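Local coordinates for protein structure-specific endonuclease subunit slx4 (Schizosaccharomyces pombe, PDB 4ZDT) that serves as the regulatory subunit of the Slx1-Slx4 structure-specific endonuclease, which resolves branched DNA structures during repair and recombination, its C-terminal domain pairing with Slx1, at residues 8-13 with 54-58; 15-21 with 42-48. The contacts are given in a common frame with arbitrary orientation. Residues are numbered along the deposited sequence.

Contact 1. Residues 8-13 with 54-58; sequences THRAIS and LIKSW
This is a steep, partly buried helix-helix crossing near the centre of the small all-helical C-terminal domain of Slx4, joining helix 3-18 near its middle to helix 52-62. The two short segments cross at -79°, their axes 10.2 Å apart at closest approach, with His9 and Trp58 nearest in register (CA to CA 5.8 Å). Trp58, chi1 t and chi2 82°, reaches across as a flat wedge. Ile12 (m, t) lays CG2 over the six-membered ring of Trp58, 3.6 Å from the centroid, a CH-pi contact. The Trp58 edge is turned toward the face of His9 in an offset edge-to-face pair, the centroids of the His9 ring and the Trp58 five-membered ring 5.6 Å apart, planes at 63°. At the more open margin, Thr8 CG2, its apolar methyl, touches Leu54 CD1 at 3.5 Å. Two hydrogen bonds span the crossing: Trp58 NE1 donates to Ser13 OG (2.8 Å), and His9 NE2 (chi1 m) pairs with Ser57 OG (chi1 p) at 2.9 Å. Ser57 OG also bonds Asp53 O, and Ser13 OG bonds Cys45 O of the Slx1 chain. Serine hydroxyls thus serve Trp58 NE1 and His9 NE2 in a partly buried interface, and Ser13 extends this chemistry to the partner subunit.

Contact 2. Residues 15-21 with 42-48; sequences VVKQAKD and WLKRKNL
A buried tryptophan answers an aspartate in an almost perfectly straight hydrogen bond: Trp42 NE1 donates to Asp21 OD2 at 2.8 Å, with an N-H...acceptor angle of 179°. Asp21 (chi1 t) stands in the turn after helix 3-18, where its other oxygen, OD1, bonds Ser23 at the start of helix 23-29. Lys46 lies too far for a salt bridge, NZ to Asp21 OD2 being 4.4 Å, and one water joins them instead, donating to Asp21 OD2 (2.6 Å) and accepting from Lys46 NZ (2.9 Å). Each segment is the end of a helix with the turn that follows it. Residues 15-18 are helical until Ala19 leaves the helix at phi/psi -60/142; helix 36-45 closes in a Schellman motif, with Leu48 N to Leu43 O and Asn47 N to Lys44 O both 3.0 Å and Asn47 as C-prime at phi/psi 62/38, a left-handed conformation that asparagine adopts readily. That turn brings Leu48 back to helix 3-18. Val15 and Lys46 are nearest in register (CA to CA 7.2 Å). Compact and beta-branched, Val15 (chi1 t) fits between several neighbours: its CG1 meets Trp42 CZ3 (3.8 Å), Leu43 CD2 (3.7 Å) and Lys46 CB (3.6 Å), while CG2 meets Leu48 CD2 (3.8 Å). Trp42, chi1 t and chi2 89°, brings CH2 within 3.9 Å of Ala19 CB, a methyl small enough to let the indole lie close to the turn.

Both contacts hang on helix 3-18: contact 1 holds its middle against helix 52-62, and contact 2 its C-terminal end and following turn against the end of helix 36-45. Along the chain, contact 2 is nested within the loop that contact 1 closes. Their centres lie about 12 Å apart and they touch, Leu48 CD2 packing on Ile12 CA at 3.7 Å and Trp58 CH2 on Val16 CG2 at 3.9 Å, so their apolar parts adjoin. Contact 1, nearer the chain's centre, pairs its indole with a neutral hydroxyl; contact 2, farther out, pairs its indole with a carboxylate and admits water and a lysine.

Contact 1. Residues 8-13 with 54-58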
loop_
_atom_site.group_PDB
_atom_site.type_symbol
_atom_site.label_atom_id
_atom_site.label_comp_id
_atom_site.label_asym_id
_atom_site.label_seq_id
_atom_site.Cartn_x
_atom_site.Cartn_y
_atom_site.Cartn_z
ATOM N N THR B 8 -15.723 7.751 -6.123
ATOM C CA THR B 8 -15.811 6.291 -6.084
ATOM C C THR B 8 -14.416 5.643 -6.026
ATOM O O THR B 8 -14.199 4.641 -5.323
ATOM C CB THR B 8 -16.614 5.704 -7.269
ATOM O OG1 THR B 8 -17.900 6.332 -7.325
ATOM C CG2 THR B 8 -16.845 4.255 -7.016
ATOM N N HIS B 9 -13.457 6.244 -6.723
ATOM C CA HIS B 9 -12.076 5.773 -6.673
ATOM C C HIS B 9 -11.498 5.892 -5.255
ATOM O O HIS B 9 -10.662 5.087 -4.845
ATOM C CB HIS B 9 -11.208 6.552 -7.663
ATOM C CG HIS B 9 -11.350 6.094 -9.081
ATOM N ND1 HIS B 9 -10.801 6.780 -10.143
ATOM C CD2 HIS B 9 -11.977 5.018 -9.612
ATOM C CE1 HIS B 9 -11.085 6.147 -11.267
ATOM N NE2 HIS B 9 -11.798 5.074 -10.972
ATOM N N ARG B 10 -11.952 6.902 -4.518
ATOM C CA ARG B 10 -11.493 7.152 -3.156
ATOM C C ARG B 10 -12.011 6.072 -2.200
ATOM O O ARG B 10 -11.277 5.602 -1.332
ATOM C CB ARG B 10 -11.932 8.551 -2.699
ATOM C CG ARG B 10 -11.359 8.990 -1.338
ATOM C CD ARG B 10 -11.849 10.397 -0.983
ATOM N NE ARG B 10 -11.206 10.957 0.208
ATOM C CZ ARG B 10 -11.482 10.604 1.463
ATOM N NH1 ARG B 10 -12.377 9.656 1.730
ATOM N NH2 ARG B 10 -10.849 11.197 2.463
ATOM N N ALA B 11 -13.275 5.673 -2.395
ATOM C CA ALA B 11 -13.882 4.587 -1.644
ATOM C C ALA B 11 -13.132 3.261 -1.806
ATOM O O ALA B 11 -12.980 2.518 -0.825
ATOM C CB ALA B 11 -15.360 4.421 -2.026
ATOM N N ILE B 12 -12.648 2.958 -3.019
ATOM C CA ILE B 12 -11.858 1.730 -3.216
ATOM C C ILE B 12 -10.565 1.829 -2.381
ATOM O O ILE B 12 -10.216 0.887 -1.650
ATOM C CB ILE B 12 -11.531 1.439 -4.713
ATOM C CG1 ILE B 12 -12.821 1.277 -5.556
ATOM C CG2 ILE B 12 -10.646 0.182 -4.857
ATOM C CD1 ILE B 12 -12.587 1.456 -7.079
ATOM N N SER B 13 -9.878 2.976 -2.472
ATOM C CA SER B 13 -8.653 3.187 -1.703
ATOM C C SER B 13 -8.912 3.038 -0.202
ATOM O O SER B 13 -8.117 2.400 0.509
ATOM C CB SER B 13 -8.027 4.549 -2.012
ATOM O OG SER B 13 -7.693 4.652 -3.403
ATOM N N LEU B 54 -14.431 0.424 -13.177
ATOM C CA LEU B 54 -14.021 1.295 -12.082
ATOM C C LEU B 54 -12.736 0.789 -11.434
ATOM O O LEU B 54 -11.890 1.578 -11.014
ATOM C CB LEU B 54 -15.133 1.398 -11.035
ATOM C CG LEU B 54 -16.130 2.545 -11.217
ATOM C CD1 LEU B 54 -17.140 2.564 -10.079
ATOM C CD2 LEU B 54 -15.403 3.877 -11.316
ATOM N N ILE B 55 -12.596 -0.531 -11.357
ATOM C CA ILE B 55 -11.402 -1.148 -10.764
ATOM C C ILE B 55 -10.199 -0.960 -11.672
ATOM O O ILE B 55 -9.152 -0.510 -11.227
ATOM C CB ILE B 55 -11.626 -2.642 -10.421
ATOM C CG1 ILE B 55 -12.589 -2.749 -9.242
ATOM C CG2 ILE B 55 -10.283 -3.333 -10.077
ATOM C CD1 ILE B 55 -13.217 -4.135 -9.076
ATOM N N LYS B 56 -10.365 -1.258 -12.959
ATOM C CA LYS B 56 -9.288 -1.078 -13.930
ATOM C C LYS B 56 -8.794 0.363 -13.970
ATOM O O LYS B 56 -7.574 0.595 -13.997
ATOM C CB LYS B 56 -9.704 -1.577 -15.320
ATOM C CG LYS B 56 -9.987 -3.075 -15.347
ATOM C CD LYS B 56 -10.642 -3.528 -16.649
ATOM C CE LYS B 56 -10.823 -5.046 -16.638
ATOM N NZ LYS B 56 -11.538 -5.539 -17.859
ATOM N N SER B 57 -9.719 1.329 -13.961
ATOM C CA SER B 57 -9.336 2.744 -14.018
ATOM C C SER B 57 -8.669 3.188 -12.727
ATOM O O SER B 57 -7.738 3.988 -12.751
ATOM C CB SER B 57 -10.515 3.676 -14.375
ATOM O OG SER B 57 -11.572 3.610 -13.424
ATOM N N TRP B 58 -9.150 2.656 -11.603
ATOM C CA TRP B 58 -8.543 2.907 -10.302
ATOM C C TRP B 58 -7.106 2.378 -10.303
ATOM O O TRP B 58 -6.182 3.116 -9.975
ATOM C CB TRP B 58 -9.389 2.264 -9.185
ATOM C CG TRP B 58 -8.842 2.455 -7.810
ATOM C CD1 TRP B 58 -8.982 3.549 -6.999
ATOM C CD2 TRP B 58 -8.065 1.506 -7.078
ATOM N NE1 TRP B 58 -8.319 3.336 -5.804
ATOM C CE2 TRP B 58 -7.755 2.086 -5.833
ATOM C CE3 TRP B 58 -7.609 0.208 -7.356
ATOM C CZ2 TRP B 58 -6.996 1.415 -4.854
ATOM C CZ3 TRP B 58 -6.870 -0.462 -6.383
ATOM C CH2 TRP B 58 -6.576 0.149 -5.146
#

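Contact 2. Residues 15-21 with 42-48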
loop_
_atom_site.group_PDB
_atom_site.type_symbol
_atom_site.label_atom_id
_atom_site.label_comp_id
_atom_site.label_asym_id
_atom_site.label_seq_id
_atom_site.Cartn_x
_atom_site.Cartn_y
_atom_site.Cartn_z
ATOM N N VAL B 15 -11.243 1.293 1.314
ATOM C CA VAL B 15 -11.439 -0.102 1.688
ATOM C C VAL B 15 -10.110 -0.873 1.782
ATOM O O VAL B 15 -9.869 -1.653 2.735
ATOM C CB VAL B 15 -12.402 -0.835 0.724
ATOM C CG1 VAL B 15 -12.445 -2.289 1.071
ATOM C CG2 VAL B 15 -13.830 -0.225 0.811
ATOM N N VAL B 16 -9.256 -0.668 0.781
ATOM C CA VAL B 16 -7.937 -1.289 0.757
ATOM C C VAL B 16 -7.154 -0.970 2.032
ATOM O O VAL B 16 -6.544 -1.867 2.623
ATOM C CB VAL B 16 -7.141 -0.839 -0.508
ATOM C CG1 VAL B 16 -5.663 -1.275 -0.427
ATOM C CG2 VAL B 16 -7.808 -1.422 -1.756
ATOM N N LYS B 17 -7.197 0.294 2.447
ATOM C CA LYS B 17 -6.403 0.808 3.548
ATOM C C LYS B 17 -7.037 0.624 4.922
ATOM O O LYS B 17 -6.336 0.666 5.941
ATOM C CB LYS B 17 -6.081 2.293 3.330
ATOM C CG LYS B 17 -5.149 2.533 2.138
ATOM C CD LYS B 17 -4.676 3.975 2.058
ATOM C CE LYS B 17 -5.782 4.934 1.637
ATOM N NZ LYS B 17 -5.220 6.331 1.499
ATOM N N GLN B 18 -8.347 0.401 4.951
ATOM C CA GLN B 18 -9.062 0.323 6.237
ATOM C C GLN B 18 -9.535 -1.067 6.632
ATOM O O GLN B 18 -9.835 -1.296 7.804
ATOM C CB GLN B 18 -10.217 1.307 6.267
ATOM C CG GLN B 18 -9.753 2.753 6.280
ATOM C CD GLN B 18 -10.888 3.740 6.439
ATOM O OE1 GLN B 18 -12.039 3.459 6.076
ATOM N NE2 GLN B 18 -10.566 4.922 6.945
ATOM N N ALA B 19 -9.604 -1.985 5.668
ATOM C CA ALA B 19 -9.986 -3.368 5.940
ATOM C C ALA B 19 -9.014 -4.022 6.925
ATOM O O ALA B 19 -7.794 -3.789 6.842
ATOM C CB ALA B 19 -10.005 -4.164 4.651
ATOM N N LYS B 20 -9.541 -4.851 7.833
ATOM C CA LYS B 20 -8.682 -5.655 8.731
ATOM C C LYS B 20 -7.781 -6.571 7.925
ATOM O O LYS B 20 -6.650 -6.827 8.316
ATOM C CB LYS B 20 -9.499 -6.502 9.723
ATOM C CG LYS B 20 -10.577 -5.733 10.487
ATOM C CD LYS B 20 -10.031 -4.797 11.569
ATOM C CE LYS B 20 -11.184 -4.156 12.355
ATOM N NZ LYS B 20 -10.703 -3.263 13.442
ATOM N N ASP B 21 -8.296 -7.073 6.809
ATOM C CA ASP B 21 -7.509 -7.865 5.878
ATOM C C ASP B 21 -6.629 -6.937 5.014
ATOM O O ASP B 21 -7.102 -6.335 4.035
ATOM C CB ASP B 21 -8.429 -8.709 5.002
ATOM C CG ASP B 21 -7.683 -9.484 3.934
ATOM O OD1 ASP B 21 -6.433 -9.522 3.917
ATOM O OD2 ASP B 21 -8.356 -10.077 3.093
ATOM N N TRP B 42 -13.758 -9.432 -3.394
ATOM C CA TRP B 42 -13.180 -9.019 -2.107
ATOM C C TRP B 42 -13.811 -7.698 -1.664
ATOM O O TRP B 42 -14.236 -7.555 -0.519
ATOM C CB TRP B 42 -11.655 -8.885 -2.244
ATOM C CG TRP B 42 -10.855 -8.568 -0.970
ATOM C CD1 TRP B 42 -10.326 -9.474 -0.087
ATOM C CD2 TRP B 42 -10.432 -7.273 -0.511
ATOM N NE1 TRP B 42 -9.631 -8.819 0.916
ATOM C CE2 TRP B 42 -9.679 -7.471 0.678
ATOM C CE3 TRP B 42 -10.620 -5.961 -0.985
ATOM C CZ2 TRP B 42 -9.117 -6.408 1.403
ATOM C CZ3 TRP B 42 -10.060 -4.898 -0.257
ATOM C CH2 TRP B 42 -9.318 -5.135 0.927
ATOM N N LEU B 43 -13.888 -6.732 -2.579
ATOM C CA LEU B 43 -14.549 -5.471 -2.268
ATOM C C LEU B 43 -16.014 -5.670 -1.884
ATOM O O LEU B 43 -16.505 -5.039 -0.959
ATOM C CB LEU B 43 -14.435 -4.476 -3.438
ATOM C CG LEU B 43 -13.009 -4.005 -3.720
ATOM C CD1 LEU B 43 -12.930 -3.303 -5.079
ATOM C CD2 LEU B 43 -12.520 -3.112 -2.550
ATOM N N LYS B 44 -16.710 -6.532 -2.618
ATOM C CA LYS B 44 -18.133 -6.772 -2.340
ATOM C C LYS B 44 -18.342 -7.258 -0.895
ATOM O O LYS B 44 -19.224 -6.762 -0.179
ATOM C CB LYS B 44 -18.699 -7.761 -3.358
ATOM C CG LYS B 44 -20.201 -8.013 -3.235
ATOM C CD LYS B 44 -20.649 -9.012 -4.298
ATOM C CE LYS B 44 -22.059 -9.538 -3.989
ATOM N NZ LYS B 44 -22.528 -10.410 -5.107
ATOM N N ARG B 45 -17.500 -8.202 -0.465
ATOM C CA ARG B 45 -17.490 -8.678 0.934
ATOM C C ARG B 45 -17.216 -7.569 1.947
ATOM O O ARG B 45 -17.565 -7.707 3.124
ATOM C CB ARG B 45 -16.457 -9.801 1.125
ATOM C CG ARG B 45 -16.866 -11.145 0.525
ATOM C CD ARG B 45 -15.900 -12.284 0.939
ATOM N NE ARG B 45 -14.872 -12.546 -0.074
ATOM C CZ ARG B 45 -13.556 -12.400 0.101
ATOM N NH1 ARG B 45 -13.058 -11.995 1.267
ATOM N NH2 ARG B 45 -12.731 -12.669 -0.907
ATOM N N LYS B 46 -16.589 -6.477 1.505
ATOM C CA LYS B 46 -16.323 -5.340 2.396
ATOM C C LYS B 46 -17.382 -4.243 2.256
ATOM O O LYS B 46 -17.103 -3.078 2.547
ATOM C CB LYS B 46 -14.938 -4.730 2.127
ATOM C CG LYS B 46 -13.755 -5.698 2.041
ATOM C CD LYS B 46 -13.483 -6.380 3.355
ATOM C CE LYS B 46 -12.213 -7.207 3.286
ATOM N NZ LYS B 46 -12.375 -8.452 2.501
ATOM N N ASN B 47 -18.578 -4.611 1.801
ATOM C CA ASN B 47 -19.668 -3.658 1.581
ATOM C C ASN B 47 -19.326 -2.596 0.516
ATOM O O ASN B 47 -19.683 -1.426 0.675
ATOM C CB ASN B 47 -20.048 -2.945 2.900
ATOM C CG ASN B 47 -21.165 -3.642 3.661
ATOM O OD1 ASN B 47 -21.764 -4.608 3.183
ATOM N ND2 ASN B 47 -21.457 -3.140 4.864
ATOM N N LEU B 48 -18.617 -2.986 -0.544
ATOM C CA LEU B 48 -18.310 -2.037 -1.633
ATOM C C LEU B 48 -18.568 -2.630 -3.014
ATOM O O LEU B 48 -17.789 -3.455 -3.492
ATOM C CB LEU B 48 -16.863 -1.506 -1.552
ATOM C CG LEU B 48 -16.549 -0.382 -2.571
ATOM C CD1 LEU B 48 -17.212 0.903 -2.148
ATOM C CD2 LEU B 48 -15.059 -0.146 -2.748
HETATM O O HOH W 1 -10.884 -10.586 3.680
#